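Local coordinates for ComZ (Thermus thermophilus, PDB 6QVI), which serves as a competence-associated pilin of the natural transformation machinery and is probably a DNA receptor at the pilus tip, at residues Q124-I129 with V520-R525; N72-L77 with T97-A102; Y19-G24 with L110-T115. All coordinates share one frame; numbering follows the deposited sequence.

Contact 1 of 3, residues Q124-I129 with V520-R525; sequences QATFRI and VLSYER
Strands 124-129 and 520-525 run antiparallel, their axes 4.6 Å apart at the closest point and 173° between their directions. Gln124 and Glu524 form a hydrogen-bonded pair with two backbone bonds: Gln124 N reaches Glu524 O at 2.7 Å and Glu524 N reaches Gln124 O at 2.8 Å, each donor nearly along the C=O axis. At the next hydrogen-bonded pair Thr126 N lies 3.1 Å from Ser522 O, above the carbonyl plane. Here the register slips by one residue in a classic beta bulge: Leu521 and Ser522 both face Thr126, whose O takes a 2.7 Å bond from Leu521 N and a weak one from Ser522 N. The bonds join the C-terminal strand of the pseudopilin-like domain to strand 120-130, adding the last strand to the sheet after the chain's long excursion through the beta-solenoid.

Ala125, Phe127, Val520 and Tyr523 share the face that meets helix 12-40. Phe127, its CG beside the backbone N, lies alongside Val520, and CE2 comes 3.7 Å from Val520 CG2. The Tyr523 hydroxyl is hydrogen-bonded to Glu22 of the helix, and Arg525 NH1 approaches it in the ring plane with a weak bond. Gln124, Thr126, Ser522 and Glu524 occupy the other face. There the extended chains of Gln124 and Glu524 run side by side, amide and carboxylate planes 60° apart, with Gln124 NE2 3.6 Å from Glu524 OE1. Leu521 CD1 meets both Thr126 CG2 and one face of the Arg128 guanidinium, 4.1 Å from Arg128 NH2.

Contact 2 of 3, residues N72-L77 with T97-A102; sequences NNRLVL and TLYKDA
Arg74 lays its long side chain along the same sheet face as Tyr99 and Thr97. Its CB rests 3.8 Å from Tyr99 CD2, and CG continues past the ring to sit 4.0 Å from Tyr99 CE2 while also touching the methyl of Thr97. From CG to NE the chain stays extended, which carries the guanidinium along the ring toward the phenol oxygen. At the tip Arg74 NH1 lies 3.8 Å from Thr97 CG2. The two side chains point the same way, but their flat groups are turned 46° apart, and Tyr99 OH comes to the guanidinium edge, near its plane; Val76 CG2 sits over one guanidinium face, toward the rim.

The backbones pair antiparallel, with 163° between the strand directions. Leu75 and Leu98 form a hydrogen-bonded pair, with Leu75 N 2.7 Å from Leu98 O and Leu98 N 2.8 Å from Leu75 O. Lys100 N adds a 3.2 Å bond to Asn73 O, its N-H coming from above the carbonyl plane. The Asn73 side chain crosses that of Lys100 at about a right angle, OD1 lying 3.5 Å from Lys100 CG, while Lys100 NZ is hydrogen-bonded to Ala56 O.

Leu75 and Leu98 lie on the other face; at Leu77 the chain turns a corner, and its CD1 comes 4.1 Å from Leu98 CB. In this pilin-like domain strand 74-76 flanks strand 90-100, which pairs on its other side with strand 107-115; Leu77 reaches Tyr28 and Leu98 reaches Leu32 of helix 12-40, and Leu75 lies against Phe70.

Contact 3 of 3, residues Y19-G24 with L110-T115; sequences YAAEAG and LVSEGT
Ser112 points its side chain from strand 110-115 at helix 19-24 and binds it with a single hydrogen bond. OG, turned to a position between staggered ones (chi1 141°), reaches Ala21 O at 2.5 Å, meeting it in the carbonyl plane on a lone pair; the serine is the donor. Ala21 O thus takes the serine hydroxyl besides a weak helical bond from Gly24 N. Gly24, which has no side chain, faces the strand with its CA 3.8 Å from Ser112 OG.

A long N-terminal helix packed on an antiparallel sheet is characteristic of the pilin fold; here small residues on both sides let the axes approach to 6.3 Å, with 148° between their directions. Gly114 meets the helix with its bare backbone, its CA 4.0 Å from Ala21 CA. A CB at this position would point at the helix and collide with Ala21 N, so the backbone itself forms the contact surface. The Ala21 methyl rests 3.5 Å from Ser112 O and also touches Gly114 N, while the Ala20 CB is 3.9 Å from Thr115 O. Leu110 points toward the helix and packs on Leu25, Tyr28 and Lys29.

All three contacts belong to the pilin-like domain, well away from the centre of the chain. Contacts 1 and 2 are surface strand pairings at different parts of one antiparallel sheet, held by backbone ladders with polar and charged side chains on one face; contact 3 is buried and joins helix to sheet through small residues and one serine hydroxyl. Strand 107-115, used by contact 3, lies between strands 120-130 and 90-100: Ala125 O accepts from Leu110 N, and Thr97 N donates to Val111 O. Contacts 1 and 2 do not touch. Helix 12-40 lies against contact 1 with both polar and apolar groups, and against contact 2 by leucine packing.

Contact 1 of 3, residues Q124-I129 with V520-R525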
ATOM      1  N   GLN A 124     -24.371  -1.750  27.330  1.00 56.46           N
ATOM      2  CA  GLN A 124     -24.113  -1.498  25.925  1.00 61.17           C
ATOM      3  C   GLN A 124     -23.026  -0.453  25.781  1.00 55.45           C
ATOM      4  O   GLN A 124     -22.824   0.367  26.685  1.00 47.52           O
ATOM      5  CB  GLN A 124     -25.405  -1.076  25.223  1.00 54.43           C
ATOM      6  CG  GLN A 124     -25.806   0.345  25.314  1.00 56.28           C
ATOM      7  CD  GLN A 124     -26.992   0.635  24.389  1.00 66.52           C
ATOM      8  OE1 GLN A 124     -27.848  -0.231  24.178  1.00 63.48           O
ATOM      9  NE2 GLN A 124     -27.018   1.829  23.793  1.00 73.38           N
ATOM     10  N   ALA A 125     -22.289  -0.536  24.662  1.00 49.61           N
ATOM     11  CA  ALA A 125     -21.239   0.431  24.340  1.00 49.81           C
ATOM     12  C   ALA A 125     -21.261   0.809  22.868  1.00 51.20           C
ATOM     13  O   ALA A 125     -21.454  -0.043  21.983  1.00 48.51           O
ATOM     14  CB  ALA A 125     -19.851  -0.102  24.697  1.00 47.11           C
ATOM     15  N   THR A 126     -21.021   2.090  22.621  1.00 45.98           N
ATOM     16  CA  THR A 126     -20.901   2.597  21.270  1.00 56.79           C
ATOM     17  C   THR A 126     -19.439   2.907  20.971  1.00 53.83           C
ATOM     18  O   THR A 126     -18.797   3.684  21.695  1.00 45.78           O
ATOM     19  CB  THR A 126     -21.699   3.874  21.079  1.00 66.52           C
ATOM     20  OG1 THR A 126     -23.087   3.583  21.220  1.00 68.81           O
ATOM     21  CG2 THR A 126     -21.430   4.430  19.675  1.00 78.28           C
ATOM     22  N   PHE A 127     -18.956   2.377  19.850  1.00 53.46           N
ATOM     23  CA  PHE A 127     -17.599   2.607  19.395  1.00 65.60           C
ATOM     24  C   PHE A 127     -17.593   3.357  18.077  1.00 61.61           C
ATOM     25  O   PHE A 127     -18.519   3.255  17.276  1.00 51.34           O
ATOM     26  CB  PHE A 127     -16.838   1.313  19.209  1.00 67.66           C
ATOM     27  CG  PHE A 127     -16.973   0.383  20.314  1.00 70.79           C
ATOM     28  CD1 PHE A 127     -18.080  -0.437  20.406  1.00 70.66           C
ATOM     29  CD2 PHE A 127     -15.986   0.311  21.281  1.00 71.55           C
ATOM     30  CE1 PHE A 127     -18.206  -1.326  21.451  1.00 65.68           C
ATOM     31  CE2 PHE A 127     -16.121  -0.566  22.335  1.00 73.03           C
ATOM     32  CZ  PHE A 127     -17.229  -1.391  22.411  1.00 66.26           C
ATOM     33  N   ARG A 128     -16.451   3.925  17.773  1.00 70.46           N
ATOM     34  CA  ARG A 128     -16.216   4.527  16.490  1.00 64.78           C
ATOM     35  C   ARG A 128     -14.997   3.751  16.077  1.00 56.89           C
ATOM     36  O   ARG A 128     -14.020   3.755  16.758  1.00 52.60           O
ATOM     37  CB  ARG A 128     -15.905   5.985  16.619  1.00 68.06           C
ATOM     38  CG  ARG A 128     -14.796   6.427  15.705  1.00 78.90           C
ATOM     39  CD  ARG A 128     -15.188   7.644  14.912  1.00 80.88           C
ATOM     40  NE  ARG A 128     -15.762   8.674  15.750  1.00 93.83           N
ATOM     41  CZ  ARG A 128     -16.782   9.423  15.374  1.00 97.04           C
ATOM     42  NH1 ARG A 128     -17.317   9.241  14.176  1.00 95.05           N
ATOM     43  NH2 ARG A 128     -17.261  10.345  16.192  1.00 96.73           N
ATOM     44  N   ILE A 129     -15.079   3.055  14.968  1.00 49.56           N
ATOM     45  CA  ILE A 129     -14.008   2.191  14.498  1.00 58.59           C
ATOM     46  C   ILE A 129     -13.710   2.507  13.047  1.00 67.27           C
ATOM     47  O   ILE A 129     -14.602   2.434  12.193  1.00 59.38           O
ATOM     48  CB  ILE A 129     -14.341   0.698  14.627  1.00 57.66           C
ATOM     49  CG1 ILE A 129     -14.831   0.385  16.047  1.00 61.28           C
ATOM     50  CG2 ILE A 129     -13.134  -0.159  14.222  1.00 50.33           C
ATOM     51  CD1 ILE A 129     -15.181  -1.067  16.180  1.00 46.33           C
ATOM     52  N   VAL A 520     -14.157   4.479  22.303  1.00 64.03           N
ATOM     53  CA  VAL A 520     -15.438   4.301  22.988  1.00 64.76           C
ATOM     54  C   VAL A 520     -16.126   5.651  23.092  1.00 62.19           C
ATOM     55  O   VAL A 520     -15.604   6.563  23.741  1.00 66.64           O
ATOM     56  CB  VAL A 520     -15.267   3.713  24.402  1.00 53.44           C
ATOM     57  CG1 VAL A 520     -16.603   3.784  25.126  1.00 56.58           C
ATOM     58  CG2 VAL A 520     -14.804   2.277  24.362  1.00 43.34           C
ATOM     59  N   LEU A 521     -17.324   5.761  22.513  1.00 55.98           N
ATOM     60  CA  LEU A 521     -18.065   7.016  22.562  1.00 61.71           C
ATOM     61  C   LEU A 521     -19.026   7.072  23.736  1.00 70.07           C
ATOM     62  O   LEU A 521     -19.357   8.163  24.207  1.00 75.58           O
ATOM     63  CB  LEU A 521     -18.860   7.252  21.272  1.00 66.24           C
ATOM     64  CG  LEU A 521     -18.109   7.390  19.931  1.00 65.70           C
ATOM     65  CD1 LEU A 521     -19.062   7.791  18.837  1.00 59.35           C
ATOM     66  CD2 LEU A 521     -16.940   8.358  20.008  1.00 64.35           C
ATOM     67  N   SER A 522     -19.466   5.919  24.226  1.00 68.55           N
ATOM     68  CA  SER A 522     -20.398   5.893  25.335  1.00 48.20           C
ATOM     69  C   SER A 522     -20.460   4.505  25.932  1.00 51.76           C
ATOM     70  O   SER A 522     -20.202   3.500  25.267  1.00 51.89           O
ATOM     71  CB  SER A 522     -21.785   6.342  24.900  1.00 48.34           C
ATOM     72  OG  SER A 522     -22.363   5.337  24.110  1.00 58.15           O
ATOM     73  N   TYR A 523     -20.862   4.455  27.192  1.00 56.58           N
ATOM     74  CA  TYR A 523     -21.057   3.161  27.823  1.00 47.53           C
ATOM     75  C   TYR A 523     -22.208   3.252  28.807  1.00 53.69           C
ATOM     76  O   TYR A 523     -22.345   4.248  29.525  1.00 50.45           O
ATOM     77  CB  TYR A 523     -19.772   2.736  28.482  1.00 36.72           C
ATOM     78  CG  TYR A 523     -19.923   1.735  29.555  1.00 51.58           C
ATOM     79  CD1 TYR A 523     -19.723   0.383  29.301  1.00 50.86           C
ATOM     80  CD2 TYR A 523     -20.210   2.128  30.848  1.00 60.72           C
ATOM     81  CE1 TYR A 523     -19.814  -0.539  30.323  1.00 60.77           C
ATOM     82  CE2 TYR A 523     -20.307   1.218  31.858  1.00 67.35           C
ATOM     83  CZ  TYR A 523     -20.124  -0.101  31.601  1.00 69.38           C
ATOM     84  OH  TYR A 523     -20.265  -0.966  32.661  1.00 85.58           O
ATOM     85  N   GLU A 524     -23.036   2.212  28.824  1.00 55.08           N
ATOM     86  CA  GLU A 524     -24.255   2.270  29.605  1.00 46.92           C
ATOM     87  C   GLU A 524     -24.657   0.897  30.149  1.00 49.12           C
ATOM     88  O   GLU A 524     -24.514  -0.122  29.465  1.00 50.79           O
ATOM     89  CB  GLU A 524     -25.332   2.873  28.713  1.00 47.80           C
ATOM     90  CG  GLU A 524     -26.750   2.486  28.982  1.00 72.60           C
ATOM     91  CD  GLU A 524     -27.721   3.182  28.028  1.00 90.34           C
ATOM     92  OE1 GLU A 524     -27.296   3.587  26.906  1.00 91.05           O
ATOM     93  OE2 GLU A 524     -28.908   3.330  28.412  1.00102.19           O
ATOM     94  N   ARG A 525     -25.149   0.866  31.387  1.00 46.48           N
ATOM     95  CA  ARG A 525     -25.732  -0.355  31.939  1.00 54.79           C
ATOM     96  C   ARG A 525     -27.053  -0.014  32.619  1.00 60.71           C
ATOM     97  O   ARG A 525     -27.102   0.901  33.451  1.00 56.31           O
ATOM     98  CB  ARG A 525     -24.797  -1.047  32.919  1.00 42.91           C
ATOM     99  CG  ARG A 525     -24.180  -0.166  33.906  1.00 41.33           C
ATOM    100  CD  ARG A 525     -23.754  -0.950  35.101  1.00 46.25           C
ATOM    101  NE  ARG A 525     -23.169  -0.065  36.108  1.00 51.29           N
ATOM    102  CZ  ARG A 525     -21.910   0.363  36.102  1.00 51.38           C
ATOM    103  NH1 ARG A 525     -21.080  -0.017  35.134  1.00 61.37           N
ATOM    104  NH2 ARG A 525     -21.478   1.146  37.085  1.00 45.42           N
TER

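Contact 2 of 3, residues N72-L77 with T97-A102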
ATOM      1  N   ASN A  72     -30.256  -5.938   8.287  1.00 67.43           N
ATOM      2  CA  ASN A  72     -31.025  -4.839   8.842  1.00 61.89           C
ATOM      3  C   ASN A  72     -30.227  -4.225   9.949  1.00 71.11           C
ATOM      4  O   ASN A  72     -30.673  -4.166  11.060  1.00 78.97           O
ATOM      5  CB  ASN A  72     -32.367  -5.295   9.357  1.00 62.62           C
ATOM      6  CG  ASN A  72     -33.304  -5.633   8.259  1.00 71.27           C
ATOM      7  OD1 ASN A  72     -33.411  -4.905   7.295  1.00 74.55           O
ATOM      8  ND2 ASN A  72     -33.994  -6.733   8.396  1.00 71.54           N
ATOM      9  N   ASN A  73     -28.994  -3.847   9.656  1.00 71.28           N
ATOM     10  CA  ASN A  73     -28.059  -3.291  10.605  1.00 69.30           C
ATOM     11  C   ASN A  73     -27.846  -4.043  11.901  1.00 70.71           C
ATOM     12  O   ASN A  73     -27.479  -3.440  12.859  1.00 76.61           O
ATOM     13  CB  ASN A  73     -28.431  -1.869  10.938  1.00 73.12           C
ATOM     14  CG  ASN A  73     -28.540  -1.007   9.728  1.00 81.51           C
ATOM     15  OD1 ASN A  73     -27.639  -0.947   8.920  1.00 76.11           O
ATOM     16  ND2 ASN A  73     -29.656  -0.329   9.599  1.00 90.32           N
ATOM     17  N   ARG A  74     -27.965  -5.353  11.927  1.00 62.02           N
ATOM     18  CA  ARG A  74     -27.825  -6.063  13.152  1.00 56.16           C
ATOM     19  C   ARG A  74     -27.130  -7.382  12.905  1.00 56.36           C
ATOM     20  O   ARG A  74     -27.284  -7.981  11.879  1.00 56.23           O
ATOM     21  CB  ARG A  74     -29.225  -6.220  13.724  1.00 60.78           C
ATOM     22  CG  ARG A  74     -29.521  -7.459  14.527  1.00 66.66           C
ATOM     23  CD  ARG A  74     -31.014  -7.667  14.673  1.00 69.82           C
ATOM     24  NE  ARG A  74     -31.346  -9.075  14.787  1.00 73.76           N
ATOM     25  CZ  ARG A  74     -31.353  -9.753  15.922  1.00 78.80           C
ATOM     26  NH1 ARG A  74     -31.061  -9.163  17.055  1.00 81.59           N
ATOM     27  NH2 ARG A  74     -31.661 -11.027  15.930  1.00 85.26           N
ATOM     28  N   LEU A  75     -26.338  -7.814  13.860  1.00 48.86           N
ATOM     29  CA  LEU A  75     -25.625  -9.052  13.740  1.00 60.05           C
ATOM     30  C   LEU A  75     -25.499  -9.699  15.084  1.00 56.62           C
ATOM     31  O   LEU A  75     -24.918  -9.155  15.961  1.00 59.53           O
ATOM     32  CB  LEU A  75     -24.252  -8.779  13.190  1.00 62.31           C
ATOM     33  CG  LEU A  75     -23.268  -9.900  13.397  1.00 61.85           C
ATOM     34  CD1 LEU A  75     -23.630 -10.999  12.442  1.00 69.91           C
ATOM     35  CD2 LEU A  75     -21.878  -9.423  13.110  1.00 66.90           C
ATOM     36  N   VAL A  76     -25.984 -10.910  15.217  1.00 47.71           N
ATOM     37  CA  VAL A  76     -25.960 -11.565  16.510  1.00 50.45           C
ATOM     38  C   VAL A  76     -24.643 -12.279  16.708  1.00 51.31           C
ATOM     39  O   VAL A  76     -24.321 -13.212  15.973  1.00 66.81           O
ATOM     40  CB  VAL A  76     -27.142 -12.532  16.668  1.00 55.97           C
ATOM     41  CG1 VAL A  76     -27.000 -13.278  17.969  1.00 49.90           C
ATOM     42  CG2 VAL A  76     -28.439 -11.721  16.655  1.00 46.94           C
ATOM     43  N   LEU A  77     -23.906 -11.879  17.744  1.00 51.95           N
ATOM     44  CA  LEU A  77     -22.647 -12.543  18.077  1.00 53.77           C
ATOM     45  C   LEU A  77     -22.792 -13.677  19.083  1.00 62.62           C
ATOM     46  O   LEU A  77     -21.897 -14.524  19.144  1.00 58.23           O
ATOM     47  CB  LEU A  77     -21.643 -11.565  18.660  1.00 55.02           C
ATOM     48  CG  LEU A  77     -21.430 -10.269  17.930  1.00 57.00           C
ATOM     49  CD1 LEU A  77     -20.559  -9.393  18.820  1.00 56.70           C
ATOM     50  CD2 LEU A  77     -20.819 -10.557  16.579  1.00 58.70           C
ATOM     51  N   THR A  97     -25.395  -8.721  20.821  1.00 43.17           N
ATOM     52  CA  THR A  97     -25.802  -8.316  19.486  1.00 49.80           C
ATOM     53  C   THR A  97     -24.993  -7.097  19.099  1.00 55.93           C
ATOM     54  O   THR A  97     -24.749  -6.217  19.931  1.00 57.46           O
ATOM     55  CB  THR A  97     -27.296  -7.962  19.399  1.00 57.82           C
ATOM     56  OG1 THR A  97     -28.083  -9.051  19.890  1.00 76.54           O
ATOM     57  CG2 THR A  97     -27.683  -7.718  17.975  1.00 58.69           C
ATOM     58  N   LEU A  98     -24.570  -7.066  17.833  1.00 57.18           N
ATOM     59  CA  LEU A  98     -23.769  -5.982  17.281  1.00 54.45           C
ATOM     60  C   LEU A  98     -24.614  -5.232  16.269  1.00 50.00           C
ATOM     61  O   LEU A  98     -25.174  -5.849  15.359  1.00 55.31           O
ATOM     62  CB  LEU A  98     -22.500  -6.519  16.612  1.00 55.37           C
ATOM     63  CG  LEU A  98     -21.702  -5.403  15.919  1.00 51.46           C
ATOM     64  CD1 LEU A  98     -21.304  -4.378  16.950  1.00 47.71           C
ATOM     65  CD2 LEU A  98     -20.484  -5.934  15.165  1.00 49.53           C
ATOM     66  N   TYR A  99     -24.743  -3.924  16.461  1.00 47.73           N
ATOM     67  CA  TYR A  99     -25.548  -3.070  15.593  1.00 51.68           C
ATOM     68  C   TYR A  99     -24.688  -2.001  14.931  1.00 55.76           C
ATOM     69  O   TYR A  99     -23.885  -1.337  15.603  1.00 50.94           O
ATOM     70  CB  TYR A  99     -26.657  -2.386  16.398  1.00 45.04           C
ATOM     71  CG  TYR A  99     -27.525  -3.328  17.170  1.00 68.13           C
ATOM     72  CD1 TYR A  99     -27.174  -3.727  18.455  1.00 66.67           C
ATOM     73  CD2 TYR A  99     -28.714  -3.795  16.637  1.00 76.03           C
ATOM     74  CE1 TYR A  99     -27.976  -4.576  19.181  1.00 63.92           C
ATOM     75  CE2 TYR A  99     -29.529  -4.631  17.353  1.00 73.31           C
ATOM     76  CZ  TYR A  99     -29.170  -5.025  18.629  1.00 67.75           C
ATOM     77  OH  TYR A  99     -30.012  -5.910  19.314  1.00 62.61           O
ATOM     78  N   LYS A 100     -24.882  -1.798  13.636  1.00 62.51           N
ATOM     79  CA  LYS A 100     -24.203  -0.709  12.949  1.00 69.36           C
ATOM     80  C   LYS A 100     -25.161   0.454  12.756  1.00 65.44           C
ATOM     81  O   LYS A 100     -26.372   0.272  12.613  1.00 67.78           O
ATOM     82  CB  LYS A 100     -23.611  -1.144  11.608  1.00 74.80           C
ATOM     83  CG  LYS A 100     -24.537  -1.018  10.440  1.00 81.56           C
ATOM     84  CD  LYS A 100     -23.859  -1.522   9.188  1.00 87.35           C
ATOM     85  CE  LYS A 100     -23.947  -0.510   8.097  1.00 92.46           C
ATOM     86  NZ  LYS A 100     -23.744  -1.229   6.822  1.00 97.52           N
ATOM     87  N   ASP A 101     -24.599   1.657  12.774  1.00 68.21           N
ATOM     88  CA  ASP A 101     -25.370   2.867  12.539  1.00 76.07           C
ATOM     89  C   ASP A 101     -25.775   2.983  11.080  1.00 81.02           C
ATOM     90  O   ASP A 101     -24.965   2.764  10.176  1.00 91.63           O
ATOM     91  CB  ASP A 101     -24.533   4.083  12.936  1.00 86.01           C
ATOM     92  CG  ASP A 101     -25.363   5.345  13.093  1.00 99.50           C
ATOM     93  OD1 ASP A 101     -25.721   5.689  14.247  1.00 95.79           O
ATOM     94  OD2 ASP A 101     -25.647   5.997  12.060  1.00109.85           O
ATOM     95  N   ALA A 102     -27.027   3.377  10.849  1.00 81.27           N
ATOM     96  CA  ALA A 102     -27.495   3.501   9.473  1.00 95.06           C
ATOM     97  C   ALA A 102     -26.733   4.597   8.732  1.00109.34           C
ATOM     98  O   ALA A 102     -26.386   4.425   7.557  1.00110.95           O
ATOM     99  CB  ALA A 102     -28.994   3.778   9.444  1.00 90.20           C
TER

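Contact 3 of 3, residues Y19-G24 with L110-T115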
ATOM      1  N   TYR A  19     -23.368  -8.641  36.259  1.00 66.25           N
ATOM      2  CA  TYR A  19     -22.179  -9.396  35.930  1.00 63.64           C
ATOM      3  C   TYR A  19     -22.397 -10.258  34.736  1.00 64.44           C
ATOM      4  O   TYR A  19     -21.528 -10.447  33.948  1.00 70.18           O
ATOM      5  CB  TYR A  19     -21.735 -10.259  37.086  1.00 64.64           C
ATOM      6  CG  TYR A  19     -20.642 -11.205  36.718  1.00 66.68           C
ATOM      7  CD1 TYR A  19     -19.332 -10.820  36.772  1.00 75.87           C
ATOM      8  CD2 TYR A  19     -20.918 -12.470  36.307  1.00 69.47           C
ATOM      9  CE1 TYR A  19     -18.322 -11.676  36.423  1.00 72.85           C
ATOM     10  CE2 TYR A  19     -19.919 -13.332  35.951  1.00 76.71           C
ATOM     11  CZ  TYR A  19     -18.623 -12.924  36.015  1.00 79.89           C
ATOM     12  OH  TYR A  19     -17.620 -13.776  35.673  1.00 87.97           O
ATOM     13  N   ALA A  20     -23.584 -10.760  34.584  1.00 57.10           N
ATOM     14  CA  ALA A  20     -23.846 -11.599  33.471  1.00 62.78           C
ATOM     15  C   ALA A  20     -23.751 -10.797  32.224  1.00 63.83           C
ATOM     16  O   ALA A  20     -23.179 -11.222  31.276  1.00 50.51           O
ATOM     17  CB  ALA A  20     -25.218 -12.185  33.589  1.00 52.80           C
ATOM     18  N   ALA A  21     -24.335  -9.628  32.213  1.00 57.61           N
ATOM     19  CA  ALA A  21     -24.300  -8.818  31.029  1.00 56.62           C
ATOM     20  C   ALA A  21     -22.915  -8.310  30.756  1.00 63.35           C
ATOM     21  O   ALA A  21     -22.444  -8.362  29.652  1.00 62.26           O
ATOM     22  CB  ALA A  21     -25.256  -7.670  31.173  1.00 42.16           C
ATOM     23  N   GLU A  22     -22.266  -7.832  31.787  1.00 66.42           N
ATOM     24  CA  GLU A  22     -20.917  -7.290  31.663  1.00 57.79           C
ATOM     25  C   GLU A  22     -19.929  -8.367  31.240  1.00 63.97           C
ATOM     26  O   GLU A  22     -18.892  -8.063  30.639  1.00 67.80           O
ATOM     27  CB  GLU A  22     -20.462  -6.732  33.002  1.00 51.29           C
ATOM     28  CG  GLU A  22     -20.769  -5.300  33.235  1.00 64.71           C
ATOM     29  CD  GLU A  22     -19.761  -4.389  32.586  1.00 88.32           C
ATOM     30  OE1 GLU A  22     -20.175  -3.329  32.069  1.00 95.22           O
ATOM     31  OE2 GLU A  22     -18.554  -4.734  32.588  1.00 99.37           O
ATOM     32  N   ALA A  23     -20.252  -9.631  31.505  1.00 60.50           N
ATOM     33  CA  ALA A  23     -19.458 -10.706  30.949  1.00 60.59           C
ATOM     34  C   ALA A  23     -19.556 -10.718  29.436  1.00 61.57           C
ATOM     35  O   ALA A  23     -18.551 -10.934  28.735  1.00 67.53           O
ATOM     36  CB  ALA A  23     -19.899 -12.059  31.525  1.00 59.22           C
ATOM     37  N   GLY A  24     -20.760 -10.502  28.910  1.00 55.55           N
ATOM     38  CA  GLY A  24     -20.916 -10.543  27.467  1.00 67.90           C
ATOM     39  C   GLY A  24     -20.276  -9.351  26.784  1.00 64.10           C
ATOM     40  O   GLY A  24     -19.571  -9.494  25.788  1.00 71.71           O
ATOM     41  N   LEU A 110     -22.382  -2.204  20.544  1.00 40.41           N
ATOM     42  CA  LEU A 110     -22.344  -3.572  21.071  1.00 53.77           C
ATOM     43  C   LEU A 110     -23.312  -3.668  22.260  1.00 54.94           C
ATOM     44  O   LEU A 110     -23.244  -2.844  23.180  1.00 57.05           O
ATOM     45  CB  LEU A 110     -20.931  -3.934  21.512  1.00 38.06           C
ATOM     46  CG  LEU A 110     -20.648  -5.368  21.935  1.00 50.70           C
ATOM     47  CD1 LEU A 110     -21.146  -6.476  20.957  1.00 50.43           C
ATOM     48  CD2 LEU A 110     -19.198  -5.532  22.315  1.00 51.45           C
ATOM     49  N   VAL A 111     -24.256  -4.613  22.209  1.00 54.13           N
ATOM     50  CA  VAL A 111     -25.284  -4.755  23.250  1.00 55.86           C
ATOM     51  C   VAL A 111     -25.291  -6.184  23.785  1.00 51.97           C
ATOM     52  O   VAL A 111     -25.395  -7.145  23.011  1.00 51.26           O
ATOM     53  CB  VAL A 111     -26.686  -4.371  22.725  1.00 52.51           C
ATOM     54  CG1 VAL A 111     -27.764  -4.946  23.574  1.00 55.75           C
ATOM     55  CG2 VAL A 111     -26.859  -2.908  22.729  1.00 56.36           C
ATOM     56  N   SER A 112     -25.245  -6.302  25.091  1.00 48.53           N
ATOM     57  CA  SER A 112     -25.276  -7.570  25.752  1.00 60.30           C
ATOM     58  C   SER A 112     -26.370  -7.614  26.797  1.00 61.06           C
ATOM     59  O   SER A 112     -26.234  -7.036  27.823  1.00 55.94           O
ATOM     60  CB  SER A 112     -23.923  -7.792  26.390  1.00 67.71           C
ATOM     61  OG  SER A 112     -24.005  -8.395  27.644  1.00 73.45           O
ATOM     62  N   GLU A 113     -27.459  -8.309  26.519  1.00 67.46           N
ATOM     63  CA  GLU A 113     -28.565  -8.471  27.443  1.00 58.34           C
ATOM     64  C   GLU A 113     -28.287  -9.644  28.328  1.00 57.00           C
ATOM     65  O   GLU A 113     -28.229 -10.718  27.858  1.00 52.39           O
ATOM     66  CB  GLU A 113     -29.822  -8.812  26.678  1.00 66.20           C
ATOM     67  CG  GLU A 113     -30.413  -7.684  25.869  1.00 85.24           C
ATOM     68  CD  GLU A 113     -31.562  -8.122  24.987  1.00103.06           C
ATOM     69  OE1 GLU A 113     -31.600  -7.748  23.804  1.00106.55           O
ATOM     70  OE2 GLU A 113     -32.443  -8.840  25.470  1.00112.06           O
ATOM     71  N   GLY A 114     -28.152  -9.456  29.621  1.00 56.83           N
ATOM     72  CA  GLY A 114     -27.874 -10.572  30.500  1.00 65.71           C
ATOM     73  C   GLY A 114     -28.971 -10.921  31.477  1.00 62.72           C
ATOM     74  O   GLY A 114     -29.797 -10.111  31.783  1.00 52.47           O
ATOM     75  N   THR A 115     -29.015 -12.167  31.913  1.00 67.12           N
ATOM     76  CA  THR A 115     -30.012 -12.598  32.872  1.00 67.74           C
ATOM     77  C   THR A 115     -29.386 -13.494  33.864  1.00 63.63           C
ATOM     78  O   THR A 115     -28.562 -14.262  33.511  1.00 58.09           O
ATOM     79  CB  THR A 115     -31.136 -13.430  32.284  1.00 66.73           C
ATOM     80  OG1 THR A 115     -30.604 -14.664  31.852  1.00 71.89           O
ATOM     81  CG2 THR A 115     -31.792 -12.767  31.138  1.00 70.84           C
TER